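Local structure of interphotoreceptor retinoid-binding protein (Xenopus laevis, 1J7X) at residues P159-Y164 with E218-L223; T132-I137 with S163-P168; S244-F249 with S255-I260; D60-L65 with I260-D265. The protein probably binds retinoids in the matrix between the photoreceptors and the retinal pigment epithelium and carries them between these cells during the visual cycle. All coordinates share one frame; numbering follows the deposited sequence.

Interaction 1 (P159-Y164 with E218-L223); sequences PLLLSY and EEFAYL
Leu161 lays its CD2 methyl over one face of the Phe220 ring, a CH-pi contact in which Leu161 CD2 is 3.8 Å from the ring centroid and 28° off the ring normal. The methyl is displaced toward the rim, with Leu161 CD2 3.4 Å from Phe220 CE1. Phe220 carries its CG opposite the backbone N (chi1 179°), and that swings the ring away from its own helix and across to the leucines; the Leu161 and Phe220 side chains cross at about a right angle.

The other contacts are plain apolar packing, and Leu162 makes them with both branches. Leu162 CD2 comes obliquely to the same ring, 3.5 Å from Phe220 CE1, while Leu162 CD1 touches Leu223 CD1 at 3.6 Å. Cutting Leu162 back to an alanine removes both methyl branches and would probably leave a gap between Phe220 and Leu223, the ring losing its support on that side.

Polar groups stay out of the interface: Ser163 OG turns back to hydrogen-bond Pro159 O, and also bonds to His191 N.

The helical axes are 10.5 Å apart at closest and cross at -41°, so long side chains have to bridge the space. Within this beta-beta-alpha spiral the two helices also rest on strands: Leu162 packs on Leu174 of strand 173-179, Leu223 on Phe175 of that strand and on Phe263 of strand 254-265, while Leu161 reaches Trp134 of helix 119-137.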
loop_
_atom_site.group_PDB
_atom_site.type_symbol
_atom_site.label_atom_id
_atom_site.label_comp_id
_atom_site.label_asym_id
_atom_site.label_seq_id
_atom_site.Cartn_x
_atom_site.Cartn_y
_atom_site.Cartn_z
ATOM N N PRO A 159 11.028 0.777 0.927
ATOM C CA PRO A 159 12.076 1.425 0.177
ATOM C C PRO A 159 13.290 0.549 -0.065
ATOM O O PRO A 159 13.854 0.514 -1.144
ATOM C CB PRO A 159 12.387 2.691 1.011
ATOM C CG PRO A 159 11.040 2.952 1.749
ATOM C CD PRO A 159 10.516 1.535 2.088
ATOM N N LEU A 160 13.690 -0.176 0.943
ATOM C CA LEU A 160 14.827 -1.072 0.866
ATOM C C LEU A 160 14.579 -2.130 -0.160
ATOM O O LEU A 160 15.423 -2.388 -1.010
ATOM C CB LEU A 160 15.104 -1.667 2.266
ATOM C CG LEU A 160 16.299 -2.675 2.226
ATOM C CD1 LEU A 160 17.523 -1.942 1.765
ATOM C CD2 LEU A 160 16.537 -3.286 3.623
ATOM N N LEU A 161 13.411 -2.778 -0.120
ATOM C CA LEU A 161 13.119 -3.785 -1.121
ATOM C C LEU A 161 13.141 -3.241 -2.517
ATOM O O LEU A 161 13.649 -3.827 -3.449
ATOM C CB LEU A 161 11.792 -4.481 -0.818
ATOM C CG LEU A 161 11.311 -5.480 -1.834
ATOM C CD1 LEU A 161 12.276 -6.582 -1.945
ATOM C CD2 LEU A 161 9.933 -6.127 -1.529
ATOM N N LEU A 162 12.499 -2.109 -2.714
ATOM C CA LEU A 162 12.416 -1.527 -3.998
ATOM C C LEU A 162 13.813 -1.302 -4.596
ATOM O O LEU A 162 14.025 -1.447 -5.790
ATOM C CB LEU A 162 11.685 -0.234 -3.871
ATOM C CG LEU A 162 10.171 -0.255 -3.763
ATOM C CD1 LEU A 162 9.659 1.163 -3.391
ATOM C CD2 LEU A 162 9.526 -0.688 -5.004
ATOM N N SER A 163 14.752 -0.978 -3.724
ATOM C CA SER A 163 16.155 -0.651 -4.112
ATOM C C SER A 163 16.861 -1.766 -4.787
ATOM O O SER A 163 17.805 -1.533 -5.536
ATOM C CB SER A 163 16.924 -0.164 -2.925
ATOM O OG SER A 163 16.327 1.023 -2.334
ATOM N N TYR A 164 16.375 -2.984 -4.632
ATOM C CA TYR A 164 16.951 -4.114 -5.378
ATOM C C TYR A 164 16.594 -4.115 -6.852
ATOM O O TYR A 164 17.145 -4.920 -7.632
ATOM C CB TYR A 164 16.550 -5.478 -4.720
ATOM C CG TYR A 164 17.269 -5.761 -3.432
ATOM C CD1 TYR A 164 16.835 -5.242 -2.216
ATOM C CD2 TYR A 164 18.281 -6.659 -3.381
ATOM C CE1 TYR A 164 17.487 -5.436 -1.019
ATOM C CE2 TYR A 164 19.012 -6.830 -2.192
ATOM C CZ TYR A 164 18.593 -6.286 -1.024
ATOM O OH TYR A 164 19.281 -6.543 0.157
ATOM N N GLU A 218 0.579 -3.601 -1.277
ATOM C CA GLU A 218 -0.039 -2.682 -2.248
ATOM C C GLU A 218 0.891 -1.493 -2.591
ATOM O O GLU A 218 1.063 -1.148 -3.708
ATOM C CB GLU A 218 -1.381 -2.176 -1.670
ATOM C CG GLU A 218 -2.428 -3.256 -1.440
ATOM C CD GLU A 218 -3.790 -2.677 -0.962
ATOM O OE1 GLU A 218 -4.573 -2.097 -1.859
ATOM O OE2 GLU A 218 -4.073 -2.705 0.254
ATOM N N GLU A 219 1.544 -1.000 -1.530
ATOM C CA GLU A 219 2.496 0.099 -1.690
ATOM C C GLU A 219 3.600 -0.286 -2.554
ATOM O O GLU A 219 3.973 0.442 -3.477
ATOM C CB GLU A 219 3.002 0.615 -0.373
ATOM C CG GLU A 219 2.004 1.504 0.337
ATOM C CD GLU A 219 2.545 2.119 1.678
ATOM O OE1 GLU A 219 3.770 2.343 1.766
ATOM O OE2 GLU A 219 1.667 2.368 2.593
ATOM N N PHE A 220 4.109 -1.502 -2.330
ATOM C CA PHE A 220 5.230 -2.061 -3.184
ATOM C C PHE A 220 4.823 -2.185 -4.605
ATOM O O PHE A 220 5.553 -1.727 -5.557
ATOM C CB PHE A 220 5.767 -3.403 -2.625
ATOM C CG PHE A 220 6.843 -3.979 -3.433
ATOM C CD1 PHE A 220 8.116 -3.614 -3.264
ATOM C CD2 PHE A 220 6.572 -4.978 -4.387
ATOM C CE1 PHE A 220 9.111 -4.108 -4.178
ATOM C CE2 PHE A 220 7.531 -5.506 -5.126
ATOM C CZ PHE A 220 8.796 -5.085 -5.034
ATOM N N ALA A 221 3.647 -2.802 -4.816
ATOM C CA ALA A 221 3.122 -2.993 -6.185
ATOM C C ALA A 221 2.874 -1.604 -6.887
ATOM O O ALA A 221 3.213 -1.351 -8.072
ATOM C CB ALA A 221 1.809 -3.797 -6.223
ATOM N N TYR A 222 2.219 -0.769 -6.114
ATOM C CA TYR A 222 1.909 0.613 -6.642
ATOM C C TYR A 222 3.184 1.354 -7.096
ATOM O O TYR A 222 3.278 1.884 -8.222
ATOM C CB TYR A 222 1.143 1.423 -5.607
ATOM C CG TYR A 222 0.762 2.776 -6.123
ATOM C CD1 TYR A 222 -0.332 2.961 -6.951
ATOM C CD2 TYR A 222 1.590 3.853 -5.848
ATOM C CE1 TYR A 222 -0.618 4.291 -7.477
ATOM C CE2 TYR A 222 1.332 5.143 -6.413
ATOM C CZ TYR A 222 0.196 5.328 -7.190
ATOM O OH TYR A 222 -0.079 6.562 -7.727
ATOM N N LEU A 223 4.169 1.304 -6.196
ATOM C CA LEU A 223 5.459 1.955 -6.457
ATOM C C LEU A 223 6.227 1.367 -7.599
ATOM O O LEU A 223 6.766 2.104 -8.503
ATOM C CB LEU A 223 6.288 2.015 -5.170
ATOM C CG LEU A 223 5.696 2.987 -4.190
ATOM C CD1 LEU A 223 6.483 2.831 -2.919
ATOM C CD2 LEU A 223 5.786 4.510 -4.688
#

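Interaction 2 (T132-I137 with S163-P168); sequences TVWEPI and SYFLDP
Trp134, stacked on Tyr164 across the contact, is backed from the preceding position by Val133, whose CG1 sits over the opposite face of the indole. The ring is thus held between a methyl of its own helix and the tyrosine of the loop. With CG opposite the carbonyl carbon (chi1 -52°), Trp134 projects from the helix toward residues 163-168. Its five-membered ring and the Tyr164 ring form an offset stack, centroids 3.9 Å apart and planes at 9°, and Tyr164 CB adds a CH-pi contact over the six-membered ring, 3.9 Å from that centroid. Phe165 CZ lies at the indole edge, near its plane, 3.9 Å from Trp134 CZ3, the two rings oblique to each other. The three rings make an aromatic cluster that joins helix 119-137 to the type I turn Ser163-Leu166 at the end of helix 158-163. A water bridges the polar ends of the stacked pair: Trp134 NE1 donates to it at 3.1 Å, and the water donates to Tyr164 OH, also at 3.1 Å. That hydroxyl is hydrogen-bonded to Leu195 O as well. Beyond the kink at Pro136, Ile137 packs on Leu143 of strand 142-146, a strand that Phe165 touches too.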
loop_
_atom_site.group_PDB
_atom_site.type_symbol
_atom_site.label_atom_id
_atom_site.label_comp_id
_atom_site.label_asym_id
_atom_site.label_seq_id
_atom_site.Cartn_x
_atom_site.Cartn_y
_atom_site.Cartn_z
ATOM N N THR A 132 18.764 -16.968 -0.210
ATOM C CA THR A 132 17.466 -17.503 -0.671
ATOM C C THR A 132 16.927 -16.800 -1.922
ATOM O O THR A 132 16.349 -17.424 -2.819
ATOM C CB THR A 132 16.527 -17.395 0.461
ATOM O OG1 THR A 132 17.057 -18.131 1.576
ATOM C CG2 THR A 132 15.109 -18.028 0.217
ATOM N N VAL A 133 17.136 -15.534 -2.006
ATOM C CA VAL A 133 16.468 -14.753 -3.064
ATOM C C VAL A 133 17.427 -14.161 -4.049
ATOM O O VAL A 133 17.451 -14.576 -5.152
ATOM C CB VAL A 133 15.627 -13.639 -2.469
ATOM C CG1 VAL A 133 14.948 -12.800 -3.596
ATOM C CG2 VAL A 133 14.638 -14.200 -1.554
ATOM N N TRP A 134 18.261 -13.201 -3.636
ATOM C CA TRP A 134 19.030 -12.402 -4.517
ATOM C C TRP A 134 20.029 -13.171 -5.405
ATOM O O TRP A 134 20.114 -12.909 -6.576
ATOM C CB TRP A 134 19.685 -11.227 -3.767
ATOM C CG TRP A 134 18.615 -10.452 -2.973
ATOM C CD1 TRP A 134 18.583 -10.271 -1.653
ATOM C CD2 TRP A 134 17.424 -9.848 -3.493
ATOM N NE1 TRP A 134 17.435 -9.587 -1.291
ATOM C CE2 TRP A 134 16.736 -9.285 -2.427
ATOM C CE3 TRP A 134 16.878 -9.733 -4.792
ATOM C CZ2 TRP A 134 15.502 -8.686 -2.596
ATOM C CZ3 TRP A 134 15.708 -9.037 -4.978
ATOM C CH2 TRP A 134 15.033 -8.550 -3.858
ATOM N N GLU A 135 20.714 -14.119 -4.803
ATOM C CA GLU A 135 21.691 -14.920 -5.584
ATOM C C GLU A 135 20.998 -15.851 -6.537
ATOM O O GLU A 135 21.308 -15.785 -7.708
ATOM C CB GLU A 135 22.647 -15.661 -4.662
ATOM C CG GLU A 135 23.551 -16.643 -5.554
ATOM C CD GLU A 135 24.396 -15.990 -6.640
ATOM O OE1 GLU A 135 24.807 -14.826 -6.522
ATOM O OE2 GLU A 135 24.716 -16.713 -7.686
ATOM N N PRO A 136 20.076 -16.712 -6.142
ATOM C CA PRO A 136 19.469 -17.626 -7.063
ATOM C C PRO A 136 18.800 -16.969 -8.339
ATOM O O PRO A 136 18.828 -17.545 -9.469
ATOM C CB PRO A 136 18.445 -18.319 -6.157
ATOM C CG PRO A 136 19.002 -18.233 -4.842
ATOM C CD PRO A 136 19.540 -16.931 -4.741
ATOM N N ILE A 137 18.157 -15.790 -8.195
ATOM C CA ILE A 137 17.487 -15.156 -9.369
ATOM C C ILE A 137 18.424 -14.432 -10.293
ATOM O O ILE A 137 18.037 -14.042 -11.349
ATOM C CB ILE A 137 16.366 -14.174 -8.892
ATOM C CG1 ILE A 137 16.910 -12.997 -8.172
ATOM C CG2 ILE A 137 15.394 -14.858 -8.067
ATOM C CD1 ILE A 137 15.811 -11.950 -7.852
ATOM N N SER A 163 14.752 -0.978 -3.724
ATOM C CA SER A 163 16.155 -0.651 -4.112
ATOM C C SER A 163 16.861 -1.766 -4.787
ATOM O O SER A 163 17.805 -1.533 -5.536
ATOM C CB SER A 163 16.924 -0.164 -2.925
ATOM O OG SER A 163 16.327 1.023 -2.334
ATOM N N TYR A 164 16.375 -2.984 -4.632
ATOM C CA TYR A 164 16.951 -4.114 -5.378
ATOM C C TYR A 164 16.594 -4.115 -6.852
ATOM O O TYR A 164 17.145 -4.920 -7.632
ATOM C CB TYR A 164 16.550 -5.478 -4.720
ATOM C CG TYR A 164 17.269 -5.761 -3.432
ATOM C CD1 TYR A 164 16.835 -5.242 -2.216
ATOM C CD2 TYR A 164 18.281 -6.659 -3.381
ATOM C CE1 TYR A 164 17.487 -5.436 -1.019
ATOM C CE2 TYR A 164 19.012 -6.830 -2.192
ATOM C CZ TYR A 164 18.593 -6.286 -1.024
ATOM O OH TYR A 164 19.281 -6.543 0.157
ATOM N N PHE A 165 15.669 -3.253 -7.234
ATOM C CA PHE A 165 15.223 -3.187 -8.628
ATOM C C PHE A 165 15.566 -1.878 -9.297
ATOM O O PHE A 165 15.057 -1.588 -10.388
ATOM C CB PHE A 165 13.743 -3.481 -8.679
ATOM C CG PHE A 165 13.385 -4.786 -8.120
ATOM C CD1 PHE A 165 13.560 -5.958 -8.826
ATOM C CD2 PHE A 165 12.961 -4.891 -6.861
ATOM C CE1 PHE A 165 13.241 -7.146 -8.237
ATOM C CE2 PHE A 165 12.720 -6.066 -6.214
ATOM C CZ PHE A 165 12.833 -7.232 -6.920
ATOM N N LEU A 166 16.467 -1.109 -8.679
ATOM C CA LEU A 166 16.833 0.216 -9.226
ATOM C C LEU A 166 18.339 0.296 -9.327
ATOM O O LEU A 166 18.986 -0.640 -8.957
ATOM C CB LEU A 166 16.398 1.316 -8.320
ATOM C CG LEU A 166 14.906 1.322 -8.080
ATOM C CD1 LEU A 166 14.587 2.294 -6.941
ATOM C CD2 LEU A 166 14.182 1.774 -9.315
ATOM N N ASP A 167 18.867 1.405 -9.846
ATOM C CA ASP A 167 20.342 1.601 -10.047
ATOM C C ASP A 167 21.096 1.808 -8.752
ATOM O O ASP A 167 20.754 2.673 -7.984
ATOM C CB ASP A 167 20.595 2.812 -10.956
ATOM C CG ASP A 167 20.416 2.493 -12.442
ATOM O OD1 ASP A 167 20.490 3.453 -13.259
ATOM O OD2 ASP A 167 20.244 1.308 -12.880
ATOM N N PRO A 168 22.137 1.030 -8.519
ATOM C CA PRO A 168 22.951 1.097 -7.302
ATOM C C PRO A 168 23.420 2.488 -6.949
ATOM O O PRO A 168 23.657 2.835 -5.783
ATOM C CB PRO A 168 24.144 0.269 -7.678
ATOM C CG PRO A 168 23.561 -0.771 -8.581
ATOM C CD PRO A 168 22.637 0.007 -9.450
HETATM O O HOH W 1 17.229 -8.339 1.574
#

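Interaction 3 (S244-F249 with S255-I260); sequences SKVFPF and SVTVPI
Lys245 and Val258 face each other as a hydrogen-bonded antiparallel pair, Lys245 N giving to Val258 O at 2.9 Å and Val258 N returning to Lys245 O at 2.8 Å. The return bond is the straighter, 177° at its hydrogen. Two residues on, Phe247 N to Val256 O and Val256 N to Phe247 O repeat the exchange, each at 2.8 Å. Between these pairs lies the non-hydrogen-bonded pair Val246-Thr257, drawn close enough for Thr257 CA to make a CA-H...O contact of 3.4 Å with Lys245 O.

Side chains sort onto two faces. On one, Phe247 holds its CG opposite the carbonyl carbon (chi1 -58°), which places the ring beside Val258; Phe247 CD1 meets Val258 CG2 at 4.0 Å, the side chains crossing at about a right angle, and Phe247 CB lies near Val256 CG1. On the other, Val246 CG2 approaches Thr257 OG1 at 3.6 Å.

At one end the extended chain of Lys245 runs over Ile260, Lys245 CD to Ile260 CD1 being 3.6 Å, and its NZ goes on to Gln181 OE1. Toward the other end, Phe249 brings its CZ against Val256.

Helix 2-18 sits against Phe247 and Phe249, while strand 64-67 pairs with the other edge of 255-260 through backbone bonds of Ser255 and Thr257. The arrangement is a twisted antiparallel beta hairpin, its strands at 156°, set within a larger antiparallel sheet.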
loop_
_atom_site.group_PDB
_atom_site.type_symbol
_atom_site.label_atom_id
_atom_site.label_comp_id
_atom_site.label_asym_id
_atom_site.label_seq_id
_atom_site.Cartn_x
_atom_site.Cartn_y
_atom_site.Cartn_z
ATOM N N SER A 244 -4.982 6.334 7.077
ATOM C CA SER A 244 -6.126 6.956 7.777
ATOM C C SER A 244 -6.193 6.594 9.235
ATOM O O SER A 244 -5.490 5.693 9.719
ATOM C CB SER A 244 -7.410 6.547 7.129
ATOM O OG SER A 244 -7.381 6.690 5.682
ATOM N N LYS A 245 -7.079 7.283 9.947
ATOM C CA LYS A 245 -7.372 6.994 11.368
ATOM C C LYS A 245 -8.888 7.119 11.520
ATOM O O LYS A 245 -9.561 7.856 10.759
ATOM C CB LYS A 245 -6.644 8.004 12.257
ATOM C CG LYS A 245 -5.124 7.829 12.259
ATOM C CD LYS A 245 -4.407 8.632 13.371
ATOM C CE LYS A 245 -2.984 8.106 13.699
ATOM N NZ LYS A 245 -2.324 8.821 14.890
ATOM N N VAL A 246 -9.412 6.408 12.460
ATOM C CA VAL A 246 -10.793 6.393 12.722
ATOM C C VAL A 246 -11.105 7.258 13.939
ATOM O O VAL A 246 -10.413 7.160 14.969
ATOM C CB VAL A 246 -11.309 5.012 12.924
ATOM C CG1 VAL A 246 -12.812 4.994 13.122
ATOM C CG2 VAL A 246 -10.968 4.151 11.656
ATOM N N PHE A 247 -12.171 8.080 13.831
ATOM C CA PHE A 247 -12.621 8.954 14.931
ATOM C C PHE A 247 -14.080 8.717 15.241
ATOM O O PHE A 247 -14.928 8.904 14.415
ATOM C CB PHE A 247 -12.385 10.418 14.556
ATOM C CG PHE A 247 -10.949 10.757 14.238
ATOM C CD1 PHE A 247 -10.407 10.555 12.976
ATOM C CD2 PHE A 247 -10.143 11.403 15.185
ATOM C CE1 PHE A 247 -9.106 10.803 12.717
ATOM C CE2 PHE A 247 -8.820 11.796 14.855
ATOM C CZ PHE A 247 -8.308 11.475 13.629
ATOM N N PRO A 248 -14.392 8.257 16.438
ATOM C CA PRO A 248 -15.748 7.938 16.789
ATOM C C PRO A 248 -16.452 9.208 17.089
ATOM O O PRO A 248 -15.783 10.225 17.331
ATOM C CB PRO A 248 -15.572 7.066 18.059
ATOM C CG PRO A 248 -14.443 7.752 18.701
ATOM C CD PRO A 248 -13.470 7.974 17.529
ATOM N N PHE A 249 -17.739 9.200 16.877
ATOM C CA PHE A 249 -18.546 10.376 17.192
ATOM C C PHE A 249 -19.162 10.081 18.546
ATOM O O PHE A 249 -20.100 9.244 18.622
ATOM C CB PHE A 249 -19.681 10.596 16.175
ATOM C CG PHE A 249 -19.198 11.163 14.821
ATOM C CD1 PHE A 249 -18.680 12.423 14.742
ATOM C CD2 PHE A 249 -19.211 10.394 13.699
ATOM C CE1 PHE A 249 -18.164 12.906 13.557
ATOM C CE2 PHE A 249 -18.781 10.878 12.496
ATOM C CZ PHE A 249 -18.227 12.148 12.451
ATOM N N SER A 255 -18.983 6.671 13.232
ATOM C CA SER A 255 -17.613 7.111 13.295
ATOM C C SER A 255 -17.192 7.660 11.955
ATOM O O SER A 255 -17.963 7.504 10.925
ATOM C CB SER A 255 -16.710 5.965 13.667
ATOM O OG SER A 255 -16.654 5.117 12.547
ATOM N N VAL A 256 -16.067 8.349 11.957
ATOM C CA VAL A 256 -15.506 8.827 10.697
ATOM C C VAL A 256 -14.054 8.378 10.459
ATOM O O VAL A 256 -13.191 8.495 11.296
ATOM C CB VAL A 256 -15.689 10.373 10.510
ATOM C CG1 VAL A 256 -14.771 11.110 11.485
ATOM C CG2 VAL A 256 -15.323 10.828 9.092
ATOM N N THR A 257 -13.748 7.803 9.276
ATOM C CA THR A 257 -12.404 7.472 8.904
ATOM C C THR A 257 -11.891 8.542 8.079
ATOM O O THR A 257 -12.559 8.991 7.115
ATOM C CB THR A 257 -12.326 6.157 8.021
ATOM O OG1 THR A 257 -12.894 5.088 8.724
ATOM C CG2 THR A 257 -10.865 5.789 7.730
ATOM N N VAL A 258 -10.782 9.066 8.540
ATOM C CA VAL A 258 -10.149 10.209 7.916
ATOM C C VAL A 258 -8.733 9.983 7.453
ATOM O O VAL A 258 -7.877 9.531 8.226
ATOM C CB VAL A 258 -10.155 11.424 8.911
ATOM C CG1 VAL A 258 -9.527 12.605 8.265
ATOM C CG2 VAL A 258 -11.555 11.714 9.352
ATOM N N PRO A 259 -8.442 10.239 6.170
ATOM C CA PRO A 259 -7.072 10.076 5.742
ATOM C C PRO A 259 -6.217 11.151 6.329
ATOM O O PRO A 259 -6.575 12.265 6.180
ATOM C CB PRO A 259 -7.161 10.186 4.224
ATOM C CG PRO A 259 -8.384 11.090 4.021
ATOM C CD PRO A 259 -9.320 10.609 5.045
ATOM N N ILE A 260 -5.205 10.796 7.110
ATOM C CA ILE A 260 -4.323 11.781 7.721
ATOM C C ILE A 260 -3.048 11.915 6.934
ATOM O O ILE A 260 -2.262 12.808 7.147
ATOM C CB ILE A 260 -3.983 11.389 9.146
ATOM C CG1 ILE A 260 -3.145 10.058 9.122
ATOM C CG2 ILE A 260 -5.231 11.185 10.026
ATOM C CD1 ILE A 260 -2.589 9.672 10.483
#

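Interaction 4 (D60-L65 with I260-D265); sequences DPRLVL and IINFID
Arg62 and Asn262 meet with their flat ends almost in one plane, guanidinium and amide only 7° apart. The one bond across the contact that is not weak runs from Arg62 NH2 to Asn262 OD1, 3.0 Å long and 142° at the hydrogen, the oxygen lying somewhat out of the guanidinium plane. Behind it the guanidinium is held side-on by Asp60: Arg62 NE gives to Asp60 OD1 and Arg62 NH2 to Asp60 OD2, both at 2.9 Å, in a salt bridge. A bend in the arginine chain at chi3 (-60°) folds the group back onto that carboxylate, and Tyr19 OH takes the second partnership of Asp60 OD2. NH2 therefore serves two acceptors, one on each segment. Pro259 of strand 254-265 packs on both Asp60 and Arg62, closing up this half of the contact.

The NH1 side is looser. Arg62 NH1 makes a weak bond of 3.0 Å to Ile261 O and a second weak one of 3.3 Å to Asn262 OD1, both strongly bent. The two segments as a whole bury little of each other.

A leucine in place of Arg62 would probably leave the Asp60 carboxylate without its charge partner and Asn262 OD1 without these donors, setting the amide free to turn.

Asp60 OD1 also accepts from Arg62 N at 3.2 Å, which makes an Asx turn inside the type I turn Asp60-Leu63; through its arginine, this turn leading into strand 64-67 is tied to Ile261 and Asn262 of strand 254-265.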
loop_
_atom_site.group_PDB
_atom_site.type_symbol
_atom_site.label_atom_id
_atom_site.label_comp_id
_atom_site.label_asym_id
_atom_site.label_seq_id
_atom_site.Cartn_x
_atom_site.Cartn_y
_atom_site.Cartn_z
ATOM N N ASP A 60 -12.690 12.261 -2.460
ATOM C CA ASP A 60 -11.748 11.476 -1.693
ATOM C C ASP A 60 -12.476 10.404 -0.998
ATOM O O ASP A 60 -12.855 10.535 0.187
ATOM C CB ASP A 60 -11.017 12.409 -0.710
ATOM C CG ASP A 60 -9.924 11.752 0.046
ATOM O OD1 ASP A 60 -9.718 10.531 -0.022
ATOM O OD2 ASP A 60 -9.152 12.435 0.821
ATOM N N PRO A 61 -12.520 9.209 -1.616
ATOM C CA PRO A 61 -13.174 8.045 -1.029
ATOM C C PRO A 61 -12.652 7.525 0.348
ATOM O O PRO A 61 -13.340 6.742 0.999
ATOM C CB PRO A 61 -12.981 6.911 -2.116
ATOM C CG PRO A 61 -12.657 7.597 -3.341
ATOM C CD PRO A 61 -11.934 8.928 -2.937
ATOM N N ARG A 62 -11.487 7.994 0.761
ATOM C CA ARG A 62 -10.887 7.569 2.012
ATOM C C ARG A 62 -11.619 8.173 3.231
ATOM O O ARG A 62 -11.633 7.600 4.294
ATOM C CB ARG A 62 -9.409 7.956 2.034
ATOM C CG ARG A 62 -8.529 7.397 0.926
ATOM C CD ARG A 62 -7.163 7.965 0.950
ATOM N NE ARG A 62 -7.215 9.424 0.785
ATOM C CZ ARG A 62 -6.233 10.218 1.059
ATOM N NH1 ARG A 62 -5.027 9.732 1.320
ATOM N NH2 ARG A 62 -6.442 11.510 1.014
ATOM N N LEU A 63 -12.227 9.357 3.040
ATOM C CA LEU A 63 -12.930 10.084 4.046
ATOM C C LEU A 63 -14.325 9.584 3.985
ATOM O O LEU A 63 -15.083 9.882 3.044
ATOM C CB LEU A 63 -12.869 11.588 3.721
ATOM C CG LEU A 63 -13.684 12.525 4.525
ATOM C CD1 LEU A 63 -13.212 12.368 5.971
ATOM C CD2 LEU A 63 -13.567 13.988 4.023
ATOM N N VAL A 64 -14.731 8.853 5.007
ATOM C CA VAL A 64 -16.052 8.313 5.048
ATOM C C VAL A 64 -16.647 8.063 6.442
ATOM O O VAL A 64 -15.957 7.581 7.364
ATOM C CB VAL A 64 -16.127 6.968 4.236
ATOM C CG1 VAL A 64 -15.004 6.088 4.650
ATOM C CG2 VAL A 64 -17.486 6.278 4.337
ATOM N N LEU A 65 -17.885 8.449 6.576
ATOM C CA LEU A 65 -18.637 8.197 7.783
ATOM C C LEU A 65 -19.235 6.836 7.690
ATOM O O LEU A 65 -19.854 6.472 6.673
ATOM C CB LEU A 65 -19.760 9.186 8.006
ATOM C CG LEU A 65 -19.341 10.579 8.543
ATOM C CD1 LEU A 65 -18.861 11.530 7.518
ATOM C CD2 LEU A 65 -20.572 11.305 9.268
ATOM N N ILE A 260 -5.205 10.796 7.110
ATOM C CA ILE A 260 -4.323 11.781 7.721
ATOM C C ILE A 260 -3.048 11.915 6.934
ATOM O O ILE A 260 -2.262 12.808 7.147
ATOM C CB ILE A 260 -3.983 11.389 9.146
ATOM C CG1 ILE A 260 -3.145 10.058 9.122
ATOM C CG2 ILE A 260 -5.231 11.185 10.026
ATOM C CD1 ILE A 260 -2.589 9.672 10.483
ATOM N N ILE A 261 -2.832 11.053 5.940
ATOM C CA ILE A 261 -1.645 11.137 5.176
ATOM C C ILE A 261 -1.925 11.170 3.726
ATOM O O ILE A 261 -2.794 10.379 3.233
ATOM C CB ILE A 261 -0.833 9.822 5.487
ATOM C CG1 ILE A 261 -0.138 9.923 6.822
ATOM C CG2 ILE A 261 0.167 9.557 4.406
ATOM C CD1 ILE A 261 0.388 8.639 7.375
ATOM N N ASN A 262 -1.180 11.931 2.973
ATOM C CA ASN A 262 -1.291 11.939 1.531
ATOM C C ASN A 262 -0.027 11.298 1.019
ATOM O O ASN A 262 1.073 11.496 1.625
ATOM C CB ASN A 262 -1.470 13.385 0.949
ATOM C CG ASN A 262 -2.948 13.708 0.704
ATOM O OD1 ASN A 262 -3.784 12.750 0.568
ATOM N ND2 ASN A 262 -3.322 14.949 0.839
ATOM N N PHE A 263 -0.180 10.525 -0.044
ATOM C CA PHE A 263 0.888 9.774 -0.628
ATOM C C PHE A 263 1.078 10.249 -2.052
ATOM O O PHE A 263 0.219 10.047 -2.950
ATOM C CB PHE A 263 0.540 8.273 -0.572
ATOM C CG PHE A 263 1.600 7.340 -1.093
ATOM C CD1 PHE A 263 1.893 7.267 -2.483
ATOM C CD2 PHE A 263 2.187 6.442 -0.237
ATOM C CE1 PHE A 263 2.694 6.221 -2.906
ATOM C CE2 PHE A 263 3.125 5.499 -0.642
ATOM C CZ PHE A 263 3.340 5.351 -2.013
ATOM N N ILE A 264 2.158 11.031 -2.272
ATOM C CA ILE A 264 2.434 11.610 -3.569
ATOM C C ILE A 264 3.571 10.916 -4.233
ATOM O O ILE A 264 4.679 10.852 -3.638
ATOM C CB ILE A 264 2.737 13.192 -3.419
ATOM C CG1 ILE A 264 1.702 13.843 -2.563
ATOM C CG2 ILE A 264 2.915 13.766 -4.775
ATOM C CD1 ILE A 264 2.040 15.300 -2.210
ATOM N N ASP A 265 3.291 10.243 -5.357
ATOM C CA ASP A 265 4.296 9.416 -5.996
ATOM C C ASP A 265 5.283 10.231 -6.763
ATOM O O ASP A 265 5.179 11.497 -6.833
ATOM C CB ASP A 265 3.747 8.293 -6.841
ATOM C CG ASP A 265 2.966 8.781 -7.985
ATOM O OD1 ASP A 265 3.322 9.918 -8.612
ATOM O OD2 ASP A 265 1.978 8.043 -8.319
#

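In the fold
Strand 254-265 connects interactions 3, 4 and 1. Interactions 3 and 4 share Ile260 on it, their centres 11 Å apart, and join further where Thr257 N lies 2.9 Å from Val64 O, a probable hydrogen bond. The far end of the strand reaches interaction 1, where Tyr222 OH is 2.6 Å from Asp265 OD2. Interaction 1 passes on to interaction 2 through the shared Ser163 and Tyr164, and Leu161 CD1 lies 3.9 Å from Trp134 CH2. Interactions 2 and 3, on opposite sides of the chain's centre, are about 38 Å apart between centres, and interactions 2 and 4 about 32 Å.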